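Local coordinates for phosphoacetylglucosamine mutase (Aspergillus lentulus, PDB 5OAW), which catalyses the interconversion of N-acetylglucosamine 6-phosphate and N-acetylglucosamine 1-phosphate, with magnesium bound at its active site, at residues A[38-43]-A[138-143]; A[127-132]-A[155-160]; A[162-167]-A[284-289]. All coordinates share one frame; numbering follows the deposited sequence.

Contact 1 (A[38-43]-A[138-143]). Unlike the reference sequence in segment 138-143: I142 (reference Val).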
loop_
_atom_site.group_PDB
_atom_site.type_symbol
_atom_site.label_atom_id
_atom_site.label_comp_id
_atom_site.label_asym_id
_atom_site.label_seq_id
_atom_site.Cartn_x
_atom_site.Cartn_y
_atom_site.Cartn_z
ATOM N N LEU A 38 9.287 18.852 -13.312
ATOM C CA LEU A 38 9.642 19.670 -12.136
ATOM C C LEU A 38 10.648 18.996 -11.174
ATOM O O LEU A 38 10.935 19.520 -10.089
ATOM C CB LEU A 38 8.365 20.080 -11.373
ATOM C CG LEU A 38 7.107 20.524 -12.143
ATOM C CD1 LEU A 38 5.915 20.662 -11.208
ATOM C CD2 LEU A 38 7.313 21.814 -12.924
ATOM N N LEU A 39 11.230 17.881 -11.606
ATOM C CA LEU A 39 11.645 16.835 -10.681
ATOM C C LEU A 39 13.154 16.554 -10.546
ATOM O O LEU A 39 13.566 15.833 -9.628
ATOM C CB LEU A 39 10.875 15.554 -11.049
ATOM C CG LEU A 39 10.447 14.509 -10.016
ATOM C CD1 LEU A 39 9.686 15.055 -8.817
ATOM C CD2 LEU A 39 9.596 13.462 -10.702
ATOM N N ASN A 40 13.969 17.129 -11.427
ATOM C CA ASN A 40 15.409 16.821 -11.463
ATOM C C ASN A 40 16.182 17.161 -10.187
ATOM O O ASN A 40 16.771 16.268 -9.573
ATOM C CB ASN A 40 16.074 17.431 -12.702
ATOM C CG ASN A 40 15.847 16.600 -13.952
ATOM O OD1 ASN A 40 15.363 15.464 -13.888
ATOM N ND2 ASN A 40 16.201 17.160 -15.102
ATOM N N THR A 41 16.140 18.437 -9.782
ATOM C CA THR A 41 16.774 18.924 -8.545
ATOM C C THR A 41 16.315 18.139 -7.316
ATOM O O THR A 41 17.069 17.952 -6.359
ATOM C CB THR A 41 16.511 20.434 -8.304
ATOM O OG1 THR A 41 15.105 20.708 -8.386
ATOM C CG2 THR A 41 17.262 21.291 -9.317
ATOM N N VAL A 42 15.083 17.657 -7.388
ATOM C CA VAL A 42 14.413 16.933 -6.314
ATOM C C VAL A 42 14.918 15.491 -6.193
ATOM O O VAL A 42 15.103 14.990 -5.088
ATOM C CB VAL A 42 12.891 16.947 -6.570
ATOM C CG1 VAL A 42 12.135 16.273 -5.451
ATOM C CG2 VAL A 42 12.395 18.377 -6.750
ATOM N N VAL A 43 15.116 14.836 -7.334
ATOM C CA VAL A 43 15.585 13.452 -7.382
ATOM C C VAL A 43 17.061 13.441 -7.010
ATOM O O VAL A 43 17.549 12.499 -6.355
ATOM C CB VAL A 43 15.338 12.810 -8.773
ATOM C CG1 VAL A 43 16.067 11.476 -8.920
ATOM C CG2 VAL A 43 13.844 12.612 -9.007
ATOM N N GLY A 138 11.513 8.125 -16.305
ATOM C CA GLY A 138 12.268 7.219 -15.433
ATOM C C GLY A 138 13.741 7.081 -15.756
ATOM O O GLY A 138 14.578 7.112 -14.854
ATOM N N SER A 139 14.051 6.938 -17.040
ATOM C CA SER A 139 15.430 6.786 -17.511
ATOM C C SER A 139 16.321 7.985 -17.163
ATOM O O SER A 139 17.411 7.813 -16.613
ATOM C CB SER A 139 15.448 6.524 -19.013
ATOM O OG SER A 139 16.719 6.065 -19.411
ATOM N N ARG A 140 15.834 9.185 -17.468
ATOM C CA ARG A 140 16.499 10.440 -17.130
ATOM C C ARG A 140 16.577 10.630 -15.607
ATOM O O ARG A 140 17.602 11.058 -15.080
ATOM C CB ARG A 140 15.771 11.616 -17.811
ATOM C CG ARG A 140 15.965 12.995 -17.170
ATOM C CD ARG A 140 15.063 14.060 -17.779
ATOM N NE ARG A 140 13.649 13.873 -17.439
ATOM C CZ ARG A 140 12.983 14.596 -16.541
ATOM N NH1 ARG A 140 13.579 15.570 -15.883
ATOM N NH2 ARG A 140 11.709 14.351 -16.305
ATOM N N LEU A 141 15.487 10.308 -14.916
ATOM C CA LEU A 141 15.421 10.448 -13.464
ATOM C C LEU A 141 16.380 9.529 -12.715
ATOM O O LEU A 141 16.960 9.934 -11.707
ATOM C CB LEU A 141 13.987 10.261 -12.975
ATOM C CG LEU A 141 13.130 11.479 -12.604
ATOM C CD1 LEU A 141 13.348 12.703 -13.487
ATOM C CD2 LEU A 141 11.663 11.080 -12.609
ATOM N N ILE A 142 16.538 8.307 -13.220
ATOM C CA ILE A 142 17.545 7.367 -12.723
ATOM C C ILE A 142 18.971 7.875 -12.991
ATOM O O ILE A 142 19.859 7.700 -12.139
ATOM C CB ILE A 142 17.281 5.940 -13.266
ATOM C CG1 ILE A 142 16.785 5.048 -12.145
ATOM C CG2 ILE A 142 18.511 5.282 -13.869
ATOM C CD1 ILE A 142 15.470 5.482 -11.552
ATOM N N GLY A 143 19.151 8.524 -14.154
ATOM C CA GLY A 143 20.414 9.155 -14.569
ATOM C C GLY A 143 20.856 10.236 -13.598
ATOM O O GLY A 143 22.040 10.308 -13.229
#

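Contact 2 (A[127-132]-A[155-160])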
loop_
_atom_site.group_PDB
_atom_site.type_symbol
_atom_site.label_atom_id
_atom_site.label_comp_id
_atom_site.label_asym_id
_atom_site.label_seq_id
_atom_site.Cartn_x
_atom_site.Cartn_y
_atom_site.Cartn_z
ATOM N N ARG A 127 25.006 2.733 0.998
ATOM C CA ARG A 127 24.535 1.706 0.064
ATOM C C ARG A 127 23.042 1.943 -0.270
ATOM O O ARG A 127 22.197 2.095 0.621
ATOM C CB ARG A 127 24.783 0.297 0.610
ATOM C CG ARG A 127 26.125 0.082 1.297
ATOM C CD ARG A 127 26.292 -1.362 1.721
ATOM N NE ARG A 127 27.378 -2.009 0.995
ATOM C CZ ARG A 127 27.600 -3.320 0.947
ATOM N NH1 ARG A 127 26.794 -4.172 1.569
ATOM N NH2 ARG A 127 28.628 -3.786 0.250
ATOM N N VAL A 128 22.740 2.009 -1.562
ATOM C CA VAL A 128 21.403 2.352 -2.045
ATOM C C VAL A 128 21.034 1.568 -3.297
ATOM O O VAL A 128 21.787 1.560 -4.257
ATOM C CB VAL A 128 21.149 3.895 -2.173
ATOM C CG1 VAL A 128 22.421 4.717 -2.107
ATOM C CG2 VAL A 128 20.298 4.264 -3.388
ATOM N N VAL A 129 19.899 0.865 -3.222
ATOM C CA VAL A 129 19.275 0.166 -4.346
ATOM C C VAL A 129 18.137 1.022 -4.891
ATOM O O VAL A 129 17.406 1.671 -4.112
ATOM C CB VAL A 129 18.609 -1.181 -3.941
ATOM C CG1 VAL A 129 19.321 -2.373 -4.551
ATOM C CG2 VAL A 129 18.437 -1.309 -2.427
ATOM N N PHE A 130 17.956 0.987 -6.211
ATOM C CA PHE A 130 16.805 1.642 -6.822
ATOM C C PHE A 130 16.152 0.866 -7.961
ATOM O O PHE A 130 16.774 0.012 -8.594
ATOM C CB PHE A 130 17.125 3.092 -7.228
ATOM C CG PHE A 130 18.339 3.230 -8.085
ATOM C CD1 PHE A 130 18.284 2.957 -9.453
ATOM C CD2 PHE A 130 19.557 3.635 -7.528
ATOM C CE1 PHE A 130 19.417 3.092 -10.245
ATOM C CE2 PHE A 130 20.691 3.768 -8.325
ATOM C CZ PHE A 130 20.619 3.497 -9.687
ATOM N N ALA A 131 14.876 1.177 -8.183
ATOM C CA ALA A 131 14.106 0.694 -9.331
ATOM C C ALA A 131 13.085 1.753 -9.756
ATOM O O ALA A 131 12.898 2.770 -9.060
ATOM C CB ALA A 131 13.399 -0.606 -8.994
ATOM N N ARG A 132 12.417 1.487 -10.880
ATOM C CA ARG A 132 11.383 2.370 -11.411
ATOM C C ARG A 132 10.214 1.601 -12.038
ATOM O O ARG A 132 10.356 0.432 -12.437
ATOM C CB ARG A 132 11.984 3.351 -12.436
ATOM C CG ARG A 132 12.660 2.711 -13.639
ATOM C CD ARG A 132 13.455 3.783 -14.366
ATOM N NE ARG A 132 13.791 3.422 -15.743
ATOM C CZ ARG A 132 14.931 2.849 -16.122
ATOM N NH1 ARG A 132 15.885 2.564 -15.233
ATOM N NH2 ARG A 132 15.127 2.565 -17.406
ATOM N N GLU A 155 27.988 3.193 -2.895
ATOM C CA GLU A 155 27.678 1.999 -3.669
ATOM C C GLU A 155 26.183 2.042 -3.990
ATOM O O GLU A 155 25.358 2.453 -3.150
ATOM C CB GLU A 155 28.032 0.700 -2.921
ATOM C CG GLU A 155 27.856 -0.563 -3.784
ATOM C CD GLU A 155 28.409 -1.860 -3.187
ATOM O OE1 GLU A 155 28.408 -2.040 -1.947
ATOM O OE2 GLU A 155 28.833 -2.730 -3.984
ATOM N N PHE A 156 25.851 1.647 -5.215
ATOM C CA PHE A 156 24.462 1.559 -5.652
ATOM C C PHE A 156 24.237 0.433 -6.648
ATOM O O PHE A 156 25.165 0.019 -7.343
ATOM C CB PHE A 156 23.910 2.918 -6.147
ATOM C CG PHE A 156 24.646 3.512 -7.319
ATOM C CD1 PHE A 156 24.197 3.296 -8.628
ATOM C CD2 PHE A 156 25.766 4.334 -7.117
ATOM C CE1 PHE A 156 24.863 3.869 -9.707
ATOM C CE2 PHE A 156 26.442 4.906 -8.196
ATOM C CZ PHE A 156 25.987 4.671 -9.494
ATOM N N ILE A 157 23.012 -0.092 -6.651
ATOM C CA ILE A 157 22.592 -1.107 -7.600
ATOM C C ILE A 157 21.315 -0.628 -8.296
ATOM O O ILE A 157 20.341 -0.252 -7.638
ATOM C CB ILE A 157 22.366 -2.480 -6.926
ATOM C CG1 ILE A 157 23.654 -2.976 -6.251
ATOM C CG2 ILE A 157 21.869 -3.512 -7.946
ATOM C CD1 ILE A 157 23.494 -4.197 -5.345
ATOM N N ASP A 158 21.344 -0.633 -9.628
ATOM C CA ASP A 158 20.178 -0.342 -10.453
ATOM C C ASP A 158 19.409 -1.637 -10.656
ATOM O O ASP A 158 19.841 -2.504 -11.414
ATOM C CB ASP A 158 20.613 0.221 -11.818
ATOM C CG ASP A 158 19.434 0.777 -12.663
ATOM O OD1 ASP A 158 18.253 0.496 -12.377
ATOM O OD2 ASP A 158 19.701 1.514 -13.632
ATOM N N MET A 159 18.272 -1.766 -9.983
ATOM C CA MET A 159 17.409 -2.946 -10.151
ATOM C C MET A 159 16.497 -2.863 -11.392
ATOM O O MET A 159 15.693 -3.778 -11.642
ATOM C CB MET A 159 16.569 -3.196 -8.891
ATOM C CG MET A 159 17.347 -3.588 -7.657
ATOM S SD MET A 159 18.281 -5.089 -7.940
ATOM C CE MET A 159 17.061 -6.375 -7.709
ATOM N N LYS A 160 16.619 -1.765 -12.147
ATOM C CA LYS A 160 15.912 -1.558 -13.407
ATOM C C LYS A 160 14.378 -1.390 -13.218
ATOM O O LYS A 160 13.953 -0.469 -12.525
ATOM C CB LYS A 160 16.335 -2.613 -14.453
ATOM C CG LYS A 160 17.748 -2.381 -15.006
ATOM C CD LYS A 160 18.120 -3.403 -16.070
ATOM C CE LYS A 160 19.337 -2.978 -16.892
ATOM N NZ LYS A 160 19.336 -3.564 -18.280
#

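Contact 3 (A[162-167]-A[284-289]). With MG (magnesium ion), chain C.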
loop_
_atom_site.group_PDB
_atom_site.type_symbol
_atom_site.label_atom_id
_atom_site.label_comp_id
_atom_site.label_asym_id
_atom_site.label_seq_id
_atom_site.Cartn_x
_atom_site.Cartn_y
_atom_site.Cartn_z
ATOM N N MET A 162 10.836 -2.644 -11.740
ATOM C CA MET A 162 10.191 -3.467 -10.691
ATOM C C MET A 162 8.871 -2.869 -10.202
ATOM O O MET A 162 8.636 -1.657 -10.317
ATOM C CB MET A 162 11.139 -3.698 -9.480
ATOM C CG MET A 162 12.251 -4.739 -9.697
ATOM S SD MET A 162 13.188 -5.357 -8.273
ATOM C CE MET A 162 13.411 -3.909 -7.288
ATOM N N THR A 163 8.007 -3.717 -9.643
ATOM C CA THR A 163 6.846 -3.218 -8.905
ATOM C C THR A 163 7.373 -2.511 -7.654
ATOM O O THR A 163 8.535 -2.700 -7.268
ATOM C CB THR A 163 5.808 -4.318 -8.530
ATOM O OG1 THR A 163 6.338 -5.172 -7.524
ATOM C CG2 THR A 163 5.381 -5.166 -9.736
ATOM N N THR A 164 6.544 -1.669 -7.038
ATOM C CA THR A 164 6.950 -1.051 -5.780
ATOM C C THR A 164 7.263 -2.129 -4.700
ATOM O O THR A 164 8.311 -2.043 -4.061
ATOM C CB THR A 164 5.976 0.088 -5.351
ATOM O OG1 THR A 164 6.271 1.253 -6.126
ATOM C CG2 THR A 164 6.067 0.458 -3.847
ATOM N N PRO A 165 6.396 -3.158 -4.531
ATOM C CA PRO A 165 6.674 -4.124 -3.444
ATOM C C PRO A 165 7.938 -4.946 -3.626
ATOM O O PRO A 165 8.538 -5.320 -2.626
ATOM C CB PRO A 165 5.465 -5.050 -3.480
ATOM C CG PRO A 165 4.384 -4.228 -4.078
ATOM C CD PRO A 165 5.070 -3.417 -5.127
ATOM N N GLN A 166 8.320 -5.211 -4.881
ATOM C CA GLN A 166 9.565 -5.909 -5.227
ATOM C C GLN A 166 10.795 -5.144 -4.711
ATOM O O GLN A 166 11.677 -5.731 -4.096
ATOM C CB GLN A 166 9.652 -6.143 -6.747
ATOM C CG GLN A 166 8.890 -7.379 -7.261
ATOM C CD GLN A 166 8.904 -7.503 -8.788
ATOM O OE1 GLN A 166 9.005 -6.509 -9.497
ATOM N NE2 GLN A 166 8.777 -8.726 -9.296
ATOM N N LEU A 167 10.820 -3.833 -4.916
ATOM C CA LEU A 167 11.899 -3.003 -4.448
ATOM C C LEU A 167 12.010 -3.020 -2.934
ATOM O O LEU A 167 13.132 -3.105 -2.397
ATOM C CB LEU A 167 11.766 -1.574 -4.989
ATOM C CG LEU A 167 12.901 -0.526 -4.869
ATOM C CD1 LEU A 167 12.679 0.387 -3.675
ATOM C CD2 LEU A 167 14.318 -1.098 -4.863
ATOM N N ASP A 284 -2.986 -1.381 -9.275
ATOM C CA ASP A 284 -2.629 -0.021 -9.673
ATOM C C ASP A 284 -1.321 -0.043 -10.477
ATOM O O ASP A 284 -0.744 -1.123 -10.692
ATOM C CB ASP A 284 -2.614 0.956 -8.493
ATOM C CG ASP A 284 -1.515 0.682 -7.505
ATOM O OD1 ASP A 284 -1.131 -0.489 -7.308
ATOM O OD2 ASP A 284 -1.047 1.663 -6.887
ATOM N N GLY A 285 -0.885 1.133 -10.936
ATOM C CA GLY A 285 0.286 1.273 -11.813
ATOM C C GLY A 285 1.587 0.686 -11.290
ATOM O O GLY A 285 2.384 0.174 -12.077
ATOM N N ASP A 286 1.806 0.750 -9.974
ATOM C CA ASP A 286 3.042 0.224 -9.373
ATOM C C ASP A 286 2.785 -1.049 -8.562
ATOM O O ASP A 286 3.671 -1.535 -7.844
ATOM C CB ASP A 286 3.801 1.298 -8.574
ATOM C CG ASP A 286 3.041 1.783 -7.344
ATOM O OD1 ASP A 286 1.807 1.552 -7.243
ATOM O OD2 ASP A 286 3.667 2.419 -6.458
ATOM N N ALA A 287 1.565 -1.572 -8.714
ATOM C CA ALA A 287 1.127 -2.865 -8.198
ATOM C C ALA A 287 1.300 -3.084 -6.688
ATOM O O ALA A 287 1.689 -4.158 -6.239
ATOM C CB ALA A 287 1.734 -4.006 -9.018
ATOM N N ASP A 288 0.985 -2.051 -5.914
ATOM C CA ASP A 288 0.828 -2.180 -4.469
ATOM C C ASP A 288 -0.628 -1.956 -4.003
ATOM O O ASP A 288 -0.882 -1.766 -2.819
ATOM C CB ASP A 288 1.806 -1.255 -3.741
ATOM C CG ASP A 288 1.524 0.226 -3.983
ATOM O OD1 ASP A 288 2.107 1.083 -3.275
ATOM O OD2 ASP A 288 0.732 0.555 -4.886
ATOM N N ARG A 289 -1.567 -1.971 -4.945
ATOM C CA ARG A 289 -3.010 -1.887 -4.648
ATOM C C ARG A 289 -3.765 -2.855 -5.532
ATOM O O ARG A 289 -3.548 -2.917 -6.747
ATOM C CB ARG A 289 -3.563 -0.478 -4.880
ATOM C CG ARG A 289 -3.150 0.550 -3.849
ATOM C CD ARG A 289 -3.305 1.951 -4.397
ATOM N NE ARG A 289 -4.690 2.183 -4.770
ATOM C CZ ARG A 289 -5.213 3.355 -5.099
ATOM N NH1 ARG A 289 -4.472 4.450 -5.105
ATOM N NH2 ARG A 289 -6.497 3.421 -5.407
HETATM MG MG MG C . 0.595 2.394 -5.647
#

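Contact 1 (A[38-43]-A[138-143])
L141, near the start of helix 138-151, pushes its side chain into the angle between L39, N40 and V43, where helix 40-56 begins. CB only carries the branch across; its chi1 of -102° lies well off a staggered position, and the isobutyl group is swung over to the residues opposite. CG is the first atom to touch, packing against CG2 of V43 at 3.8 Å. From there the two methyls part company. CD2 goes to L39 and meets its CD2 at 3.7 Å, the two leucines crossing at about a right angle. CD1 turns to the polar side: it reaches the amide of N40 and also sits over the centre of the guanidinium of its neighbour R140, 3.5 Å above that plane. V43 adds a second touch at the backbone. With CG1 anti to its own N (chi1 169°), that methyl comes up to O of L141 at 3.3 Å while CG2 stays on the leucine side chain. R140 runs out and bends at chi3, which brings its guanidinium to the end of N40, the amide and guanidinium planes 56° apart; NH2 of R140 is anchored by a hydrogen bond to O of A36. The contact is therefore apolar inside and polar along one side. It joins the first turns of two helices of the alpha/beta/alpha domain I of the phosphohexomutase fold, packed side by side over its sheet: V43 goes on to V144 and L145 along helix 138-151, while L141 rests on V66 of strand 61-66 and on N76 of strand 75-81, which L39 also touches.

Contact 2 (A[127-132]-A[155-160])
F130 lies across D158 and F156 on one face of a parallel strand pair, 127-132 beside 155-160, the two strands of a beta-alpha-beta crossover through helix 138-151. Five backbone bonds zip the strands, from V128 N to R132 N; M159 N meets O of F130 almost head-on at 2.7 Å, C=O...N angle 177°. The F130 and F156 rings are nearly parallel, planes at 26°, but offset, centroids 5.9 Å apart, so they barely overlap, CD1 of F156 coming to the edge of F130. A chi1 of 53° folds F130 over the backbone opposite, placing O of I157 3.9 Å above the ring centre; its CE1 touches CG of D158 at 3.3 Å. On the face of V129 and I157 the middle is apolar: CG1 of V129 lies against CB of I157 at 3.9 Å and against CG of M159. At the start of this same face NH2 of R127 makes a salt bridge to OE1 of E155 at 2.8 Å, weak as a hydrogen bond. At the far end OD1 of D158 accepts from N of K160, an Asx turn within one strand. Directional backbone bonds thus do most of the holding; one salt bridge closes the start.

Contact 3 (A[162-167]-A[284-289])
T164 comes to the carboxylate of D286 from above its plane: OG1 donates to OD2 at 2.9 Å, 36° out of that plane, while the other oxygen, OD1, binds magnesium. The peptide carbonyl of D286 is met differently, with N of T164 lying in its plane at 3.0 Å. This is the metal-binding loop of the phosphohexomutase fold, in which D284, D286 and D288 give one oxygen each; the phosphoserine at position 69 completes the protein ligands. The loop belongs to domain II and segment 162-167, the start of helix 164-176, to domain I, so the contact ties the two domains at the metal site. Of the three aspartates D288 is nearest, its OD2 2.0 Å from magnesium. The other oxygen of D284, OD1, takes weak bonds from N of D288 and N of R289. T163 is the helix N-cap, forming a capping box with Q166, and its CG2 packs on CB of A287 at 3.9 Å. The P165 ring fits against the loop backbone, CG to O of A287 at 3.5 Å. Two bonds from T164 thus hold D286, a second shell that would tend to fix the carboxylate's rotation at the metal. Beside it, CG2 of T164 lies 4.0 Å from OD1 of D288, the oxygen that the metal does not take.

Contacts 1 and 2 interlock, because helix 138-151 links the two strands of contact 2 and packs back on them: CG1 of I142 lies 3.7 Å from CD1 of F130, and the centres of the two contacts are 14 Å apart. Contact 2 leads straight into contact 3 as strand 155-161 passes into helix 164-176; M162 N is 3.2 Å from O of R132, probably a hydrogen bond. Contacts 1 and 3 do not touch, their nearest atoms being about 9 Å apart. Only contact 3 holds the metal, with the side chain of D288 about 7 Å from the bound sugar phosphate; the R132 side chain is about 13 Å from the magnesium.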